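Amphiphysin (PDB 1URU) probably senses or stabilises curved membranes through its coiled-coil BAR domain, consistent with a part in endocytosis. Local coordinates at residues S104-A107 with D108-H111; A110-L113 with G114-L118; E177-R180 with T181-L185. All blocks are in the same frame, centred on the assembly; numbering follows the deposited sequence.

Contact 1 of 3, residues S104-A107 with D108-H111; sequences SLWA and DFAH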
loop_
_atom_site.group_PDB
_atom_site.type_symbol
_atom_site.label_atom_id
_atom_site.label_comp_id
_atom_site.label_asym_id
_atom_site.label_seq_id
_atom_site.Cartn_x
_atom_site.Cartn_y
_atom_site.Cartn_z
ATOM N N SER A 104 2.735 -5.510 -14.254
ATOM C CA SER A 104 1.825 -4.897 -15.209
ATOM C C SER A 104 0.423 -4.734 -14.685
ATOM O O SER A 104 -0.203 -3.735 -14.959
ATOM C CB SER A 104 1.777 -5.732 -16.474
ATOM O OG SER A 104 3.031 -5.658 -17.122
ATOM N N LEU A 105 -0.085 -5.720 -13.946
ATOM C CA LEU A 105 -1.406 -5.589 -13.333
ATOM C C LEU A 105 -1.389 -4.430 -12.350
ATOM O O LEU A 105 -2.323 -3.631 -12.307
ATOM C CB LEU A 105 -1.810 -6.842 -12.588
ATOM C CG LEU A 105 -2.028 -8.077 -13.439
ATOM C CD1 LEU A 105 -2.197 -9.288 -12.540
ATOM C CD2 LEU A 105 -3.238 -7.923 -14.323
ATOM N N TRP A 106 -0.327 -4.355 -11.556
ATOM C CA TRP A 106 -0.198 -3.281 -10.597
ATOM C C TRP A 106 -0.180 -1.947 -11.336
ATOM O O TRP A 106 -0.681 -0.949 -10.825
ATOM C CB TRP A 106 1.081 -3.417 -9.766
ATOM C CG TRP A 106 0.964 -4.223 -8.465
ATOM C CD1 TRP A 106 1.312 -5.541 -8.273
ATOM C CD2 TRP A 106 0.498 -3.749 -7.193
ATOM N NE1 TRP A 106 1.096 -5.900 -6.966
ATOM C CE2 TRP A 106 0.596 -4.827 -6.278
ATOM C CE3 TRP A 106 0.015 -2.518 -6.725
ATOM C CZ2 TRP A 106 0.234 -4.710 -4.925
ATOM C CZ3 TRP A 106 -0.349 -2.403 -5.373
ATOM C CH2 TRP A 106 -0.234 -3.493 -4.493
ATOM N N ALA A 107 0.378 -1.919 -12.539
ATOM C CA ALA A 107 0.403 -0.679 -13.302
ATOM C C ALA A 107 -0.931 -0.303 -13.991
ATOM O O ALA A 107 -1.218 0.888 -14.088
ATOM C CB ALA A 107 1.525 -0.700 -14.291
ATOM N N ASP A 108 -1.727 -1.276 -14.476
ATOM C CA ASP A 108 -3.079 -0.972 -14.975
ATOM C C ASP A 108 -3.825 -0.351 -13.793
ATOM O O ASP A 108 -4.311 0.776 -13.888
ATOM C CB ASP A 108 -3.900 -2.189 -15.476
ATOM C CG ASP A 108 -3.122 -3.118 -16.392
ATOM O OD1 ASP A 108 -2.140 -2.648 -17.001
ATOM O OD2 ASP A 108 -3.423 -4.345 -16.570
ATOM N N PHE A 109 -3.889 -1.110 -12.694
ATOM C CA PHE A 109 -4.561 -0.736 -11.457
ATOM C C PHE A 109 -4.263 0.716 -11.116
ATOM O O PHE A 109 -5.174 1.519 -11.030
ATOM C CB PHE A 109 -4.143 -1.692 -10.326
ATOM C CG PHE A 109 -4.861 -1.467 -9.013
ATOM C CD1 PHE A 109 -6.249 -1.436 -8.948
ATOM C CD2 PHE A 109 -4.138 -1.297 -7.830
ATOM C CE1 PHE A 109 -6.907 -1.224 -7.720
ATOM C CE2 PHE A 109 -4.775 -1.094 -6.616
ATOM C CZ PHE A 109 -6.154 -1.050 -6.554
ATOM N N ALA A 110 -2.995 1.073 -10.996
ATOM C CA ALA A 110 -2.625 2.436 -10.583
ATOM C C ALA A 110 -2.917 3.504 -11.653
ATOM O O ALA A 110 -3.109 4.670 -11.316
ATOM C CB ALA A 110 -1.147 2.494 -10.163
ATOM N N HIS A 111 -2.925 3.105 -12.927
ATOM C CA HIS A 111 -3.245 3.997 -14.054
ATOM C C HIS A 111 -4.740 4.264 -13.999
ATOM O O HIS A 111 -5.183 5.421 -13.956
ATOM C CB HIS A 111 -2.795 3.368 -15.404
ATOM C CG HIS A 111 -3.385 3.998 -16.646
ATOM N ND1 HIS A 111 -2.906 5.170 -17.205
ATOM C CD2 HIS A 111 -4.379 3.576 -17.467
ATOM C CE1 HIS A 111 -3.598 5.452 -18.300
ATOM N NE2 HIS A 111 -4.500 4.503 -18.478
#
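Trp-106 and Phe-109 meet across one turn of a continuous helix, a local example of how two aromatic residues three apart can build a shared apolar face. CE3 of the indole comes to 4.5 Å from CD2 of the phenyl ring, and it does so at the edge of the phenyl, near its plane, while the phenyl carbon reaches the indole obliquely. The two rings thus adjoin without stacking on each other. The phenyl holds its CG anti to the backbone N (chi1 -175°), which carries the ring away from residues 104-107 although its CB remains against the carbonyl oxygens of Leu-105 and Trp-106.

Asp-108 behaves differently. Its CG lies beside its own backbone N (chi1 -47°), folding the carboxylate back along the preceding turn, where OD2 stands 4.2 Å from the methyl CD2 of Leu-105. OD1 and Ser-104 O are two acceptors brought near each other with no bond between them. Losing the carboxylate to an alanine here would probably leave that leucine methyl without its cover and remove the negative charge from this turn. Beneath the side chains the backbone is regular: Asp-108 N donates to Ser-104 O at 2.9 Å, and Phe-109 N to Leu-105 O at 3.0 Å in a bond close to straight (164° at the hydrogen). Ala-110 N and His-111 N continue the series to the oxygens of Trp-106 and Ala-107.

The apolar face turns into a three-helix bundle. Phe-218 of helix 172-239 stacks on Phe-109 and meets Trp-106 edge-to-face, so both rings share one partner. Leu-105 packs on Thr-222 and Ile-225 of that same helix, whereas Trp-106 reaches Ala-70 and Ser-74 and Phe-109 reaches Val-67, all on helix 35-84.

Contact 2 of 3, residues A110-L113 with G114-L118; sequences AHKL and GDQVL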
loop_
_atom_site.group_PDB
_atom_site.type_symbol
_atom_site.label_atom_id
_atom_site.label_comp_id
_atom_site.label_asym_id
_atom_site.label_seq_id
_atom_site.Cartn_x
_atom_site.Cartn_y
_atom_site.Cartn_z
ATOM N N ALA A 110 -2.995 1.073 -10.996
ATOM C CA ALA A 110 -2.625 2.436 -10.583
ATOM C C ALA A 110 -2.917 3.504 -11.653
ATOM O O ALA A 110 -3.109 4.670 -11.316
ATOM C CB ALA A 110 -1.147 2.494 -10.163
ATOM N N HIS A 111 -2.925 3.105 -12.927
ATOM C CA HIS A 111 -3.245 3.997 -14.054
ATOM C C HIS A 111 -4.740 4.264 -13.999
ATOM O O HIS A 111 -5.183 5.421 -13.956
ATOM C CB HIS A 111 -2.795 3.368 -15.404
ATOM C CG HIS A 111 -3.385 3.998 -16.646
ATOM N ND1 HIS A 111 -2.906 5.170 -17.205
ATOM C CD2 HIS A 111 -4.379 3.576 -17.467
ATOM C CE1 HIS A 111 -3.598 5.452 -18.300
ATOM N NE2 HIS A 111 -4.500 4.503 -18.478
ATOM N N LYS A 112 -5.503 3.178 -13.957
ATOM C CA LYS A 112 -6.945 3.250 -13.921
ATOM C C LYS A 112 -7.431 4.067 -12.707
ATOM O O LYS A 112 -8.421 4.781 -12.820
ATOM C CB LYS A 112 -7.544 1.848 -13.918
ATOM C CG LYS A 112 -7.331 1.015 -15.190
ATOM C CD LYS A 112 -8.085 -0.304 -15.052
ATOM C CE LYS A 112 -7.877 -1.305 -16.198
ATOM N NZ LYS A 112 -7.801 -2.747 -15.664
ATOM N N LEU A 113 -6.731 3.995 -11.569
ATOM C CA LEU A 113 -7.158 4.728 -10.369
ATOM C C LEU A 113 -6.915 6.226 -10.552
ATOM O O LEU A 113 -7.814 7.028 -10.354
ATOM C CB LEU A 113 -6.447 4.242 -9.089
ATOM C CG LEU A 113 -6.738 2.867 -8.493
ATOM C CD1 LEU A 113 -5.899 2.671 -7.285
ATOM C CD2 LEU A 113 -8.181 2.692 -8.129
ATOM N N GLY A 114 -5.697 6.598 -10.933
ATOM C CA GLY A 114 -5.330 7.997 -11.089
ATOM C C GLY A 114 -5.820 8.687 -12.349
ATOM O O GLY A 114 -5.604 9.902 -12.503
ATOM N N ASP A 115 -6.466 7.933 -13.239
ATOM C CA ASP A 115 -6.928 8.455 -14.515
ATOM C C ASP A 115 -8.433 8.263 -14.659
ATOM O O ASP A 115 -9.188 9.214 -14.484
ATOM C CB ASP A 115 -6.176 7.795 -15.677
ATOM C CG ASP A 115 -6.633 8.294 -17.037
ATOM O OD1 ASP A 115 -6.009 7.929 -18.059
ATOM O OD2 ASP A 115 -7.600 9.058 -17.187
ATOM N N GLN A 116 -8.865 7.042 -14.976
ATOM C CA GLN A 116 -10.291 6.750 -15.166
ATOM C C GLN A 116 -11.148 7.088 -13.925
ATOM O O GLN A 116 -12.208 7.661 -14.072
ATOM C CB GLN A 116 -10.503 5.283 -15.584
ATOM C CG GLN A 116 -10.349 4.999 -17.078
ATOM C CD GLN A 116 -8.900 5.139 -17.582
ATOM O OE1 GLN A 116 -8.013 4.379 -17.192
ATOM N NE2 GLN A 116 -8.668 6.125 -18.441
ATOM N N VAL A 117 -10.682 6.766 -12.714
ATOM C CA VAL A 117 -11.487 6.971 -11.505
ATOM C C VAL A 117 -11.322 8.367 -10.971
ATOM O O VAL A 117 -12.301 8.998 -10.578
ATOM C CB VAL A 117 -11.118 6.039 -10.323
ATOM C CG1 VAL A 117 -12.141 6.200 -9.207
ATOM C CG2 VAL A 117 -11.044 4.592 -10.728
ATOM N N LEU A 118 -10.076 8.836 -10.945
ATOM C CA LEU A 118 -9.715 10.062 -10.242
ATOM C C LEU A 118 -10.195 11.300 -10.946
ATOM O O LEU A 118 -10.728 12.169 -10.277
ATOM C CB LEU A 118 -8.202 10.172 -10.026
ATOM C CG LEU A 118 -7.702 11.515 -9.478
ATOM C CD1 LEU A 118 -8.173 11.737 -8.049
ATOM C CD2 LEU A 118 -6.205 11.584 -9.534
#
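His-111 and Asp-115 run side by side, four residues apart and pointing the same way, with CB of the aspartate over one face of the imidazole. The carboxylate stands nearly perpendicular to the ring (87°), and its OD1 lies 3.5 Å from CE1 of His-111. Gln-116 comes in obliquely, its chain bent at chi2 (69°) so that OE1 turns back to within 3.7 Å of CD2 of His-111 and 4.0 Å of CG of Lys-112. On the buried side, CD2 of Leu-113 touches CG2 of Val-117 at 4.3 Å.

The backbone sets these positions. Gly-114 N bonds to Ala-110 O in the usual four-residue step, but Val-117 N reaches Lys-112 O, five residues back, at 3.0 Å: a wider pi-type turn. Leu-118 N repeats this longer step to Leu-113 O only weakly. Farther out, Leu-113 packs on Ile-64 and Leu-211, and Val-117 on Phe-60 and Asn-207, between helices 35-84 and 172-239.

Chemically, the polar cluster is held by proximity, its side chains approaching without hydrogen bonds to one another; the nearby carboxylate may nevertheless favour a protonated imidazole.

Contact 3 of 3, residues E177-R180 with T181-L185; sequences EARR and TYEIL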
loop_
_atom_site.group_PDB
_atom_site.type_symbol
_atom_site.label_atom_id
_atom_site.label_comp_id
_atom_site.label_asym_id
_atom_site.label_seq_id
_atom_site.Cartn_x
_atom_site.Cartn_y
_atom_site.Cartn_z
ATOM N N GLU A 177 -32.282 48.085 -10.690
ATOM C CA GLU A 177 -31.106 47.356 -11.126
ATOM C C GLU A 177 -30.803 46.249 -10.134
ATOM O O GLU A 177 -30.579 45.118 -10.526
ATOM C CB GLU A 177 -29.879 48.262 -11.250
ATOM C CG GLU A 177 -30.019 49.430 -12.214
ATOM C CD GLU A 177 -30.304 49.028 -13.657
ATOM O OE1 GLU A 177 -30.250 47.806 -14.009
ATOM O OE2 GLU A 177 -30.577 49.970 -14.449
ATOM N N ALA A 178 -30.786 46.578 -8.847
ATOM C CA ALA A 178 -30.428 45.598 -7.824
ATOM C C ALA A 178 -31.461 44.463 -7.747
ATOM O O ALA A 178 -31.137 43.346 -7.351
ATOM C CB ALA A 178 -30.260 46.279 -6.468
ATOM N N ARG A 179 -32.693 44.762 -8.144
ATOM C CA ARG A 179 -33.774 43.793 -8.111
ATOM C C ARG A 179 -33.834 42.975 -9.401
ATOM O O ARG A 179 -34.109 41.803 -9.350
ATOM C CB ARG A 179 -35.097 44.498 -7.845
ATOM C CG ARG A 179 -36.334 43.622 -7.955
ATOM C CD ARG A 179 -37.342 44.106 -9.011
ATOM N NE ARG A 179 -37.822 45.461 -8.692
ATOM C CZ ARG A 179 -38.702 45.747 -7.716
ATOM N NH1 ARG A 179 -39.216 44.784 -6.945
ATOM N NH2 ARG A 179 -39.060 47.009 -7.500
ATOM N N ARG A 180 -33.595 43.585 -10.552
ATOM C CA ARG A 180 -33.461 42.814 -11.788
ATOM C C ARG A 180 -32.281 41.850 -11.634
ATOM O O ARG A 180 -32.383 40.663 -11.936
ATOM C CB ARG A 180 -33.260 43.741 -13.001
ATOM C CG ARG A 180 -33.093 43.042 -14.396
ATOM C CD ARG A 180 -34.382 43.019 -15.280
ATOM N NE ARG A 180 -34.504 41.846 -16.178
ATOM C CZ ARG A 180 -35.605 41.537 -16.895
ATOM N NH1 ARG A 180 -36.695 42.302 -16.828
ATOM N NH2 ARG A 180 -35.625 40.459 -17.678
ATOM N N THR A 181 -31.177 42.372 -11.118
ATOM C CA THR A 181 -29.918 41.643 -10.986
ATOM C C THR A 181 -30.010 40.509 -9.948
ATOM O O THR A 181 -29.449 39.432 -10.142
ATOM C CB THR A 181 -28.751 42.661 -10.667
ATOM O OG1 THR A 181 -27.518 42.196 -11.216
ATOM C CG2 THR A 181 -28.454 42.790 -9.173
ATOM N N TYR A 182 -30.722 40.750 -8.853
ATOM C CA TYR A 182 -30.942 39.725 -7.832
ATOM C C TYR A 182 -31.909 38.633 -8.319
ATOM O O TYR A 182 -31.664 37.448 -8.102
ATOM C CB TYR A 182 -31.498 40.350 -6.548
ATOM C CG TYR A 182 -32.012 39.299 -5.601
ATOM C CD1 TYR A 182 -31.136 38.418 -4.989
ATOM C CD2 TYR A 182 -33.375 39.143 -5.356
ATOM C CE1 TYR A 182 -31.597 37.439 -4.139
ATOM C CE2 TYR A 182 -33.838 38.161 -4.506
ATOM C CZ TYR A 182 -32.941 37.316 -3.907
ATOM O OH TYR A 182 -33.355 36.324 -3.065
ATOM N N GLU A 183 -33.014 39.065 -8.944
ATOM C CA GLU A 183 -34.066 38.194 -9.492
ATOM C C GLU A 183 -33.446 37.113 -10.365
ATOM O O GLU A 183 -33.685 35.936 -10.149
ATOM C CB GLU A 183 -35.099 38.987 -10.336
ATOM C CG GLU A 183 -36.326 39.575 -9.619
ATOM C CD GLU A 183 -37.226 40.414 -10.559
ATOM O OE1 GLU A 183 -36.972 40.382 -11.800
ATOM O OE2 GLU A 183 -38.181 41.102 -10.074
ATOM N N ILE A 184 -32.638 37.500 -11.345
ATOM C CA ILE A 184 -32.083 36.513 -12.284
ATOM C C ILE A 184 -31.203 35.504 -11.549
ATOM O O ILE A 184 -31.301 34.311 -11.814
ATOM C CB ILE A 184 -31.345 37.163 -13.505
ATOM C CG1 ILE A 184 -30.882 36.093 -14.509
ATOM C CG2 ILE A 184 -30.106 37.937 -13.074
ATOM C CD1 ILE A 184 -31.988 35.091 -15.033
ATOM N N LEU A 185 -30.382 35.979 -10.616
ATOM C CA LEU A 185 -29.478 35.117 -9.858
ATOM C C LEU A 185 -30.238 34.150 -8.949
ATOM O O LEU A 185 -30.031 32.955 -9.030
ATOM C CB LEU A 185 -28.530 35.954 -8.997
ATOM C CG LEU A 185 -27.042 36.071 -9.329
ATOM C CD1 LEU A 185 -26.270 36.248 -8.035
ATOM C CD2 LEU A 185 -26.492 34.881 -10.111
#
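Arg-179 and Glu-183 form a same-face pairing four residues apart on the long helix 172-239, in which the aliphatic part of the arginine does the touching. The side chains lie alongside each other, and OE2 of Glu-183 comes to 3.3 Å from CD of Arg-179. The charged groups stay farther apart: NE of Arg-179 is 4.6 Å from OE2 of Glu-183, beyond a salt bridge, and the guanidinium and carboxylate planes differ by 52°. Instead, Arg-179 NE makes its salt bridge with Glu-176, just upstream, so Glu-183 probably adds only a longer-range attraction.

The methyl CG2 of Thr-181 lies against the carbonyl oxygen of Ala-178. That carbonyl also accepts from Tyr-182 N at 3.0 Å. With CG anti to its backbone N (chi1 168°), Tyr-182 leads its ring away from residues 177-180 and packs on Arg-138 and Leu-142 of helix 92-156.

Unbroken four-residue bonding, completed by Thr-181, Glu-183 and Ile-184, with Glu-177, Arg-180 and Glu-183 exposed, and Ala-178 and Tyr-182 buried, fits the long amphipathic helices of the BAR-domain coiled coil.

In the fold
All three contacts are local turns of long helices within one BAR domain. Contacts 1 and 2 follow each other along helix 92-156, sharing Ala-110 and His-111, with centres about 9 Å apart; contact 3 comes later, on helix 172-239. Its centre is about 52 Å from that of contact 1, on the opposite side of the chain's centre, and about 43 Å from that of contact 2, whose nearest atoms remain about 28 Å away. The first two face both helix 35-84 and helix 172-239, while contact 3 leans on helix 92-156. Together they sample an elongated bundle in which the same helices pair over a great length, consistent with a scaffold that reads membrane curvature.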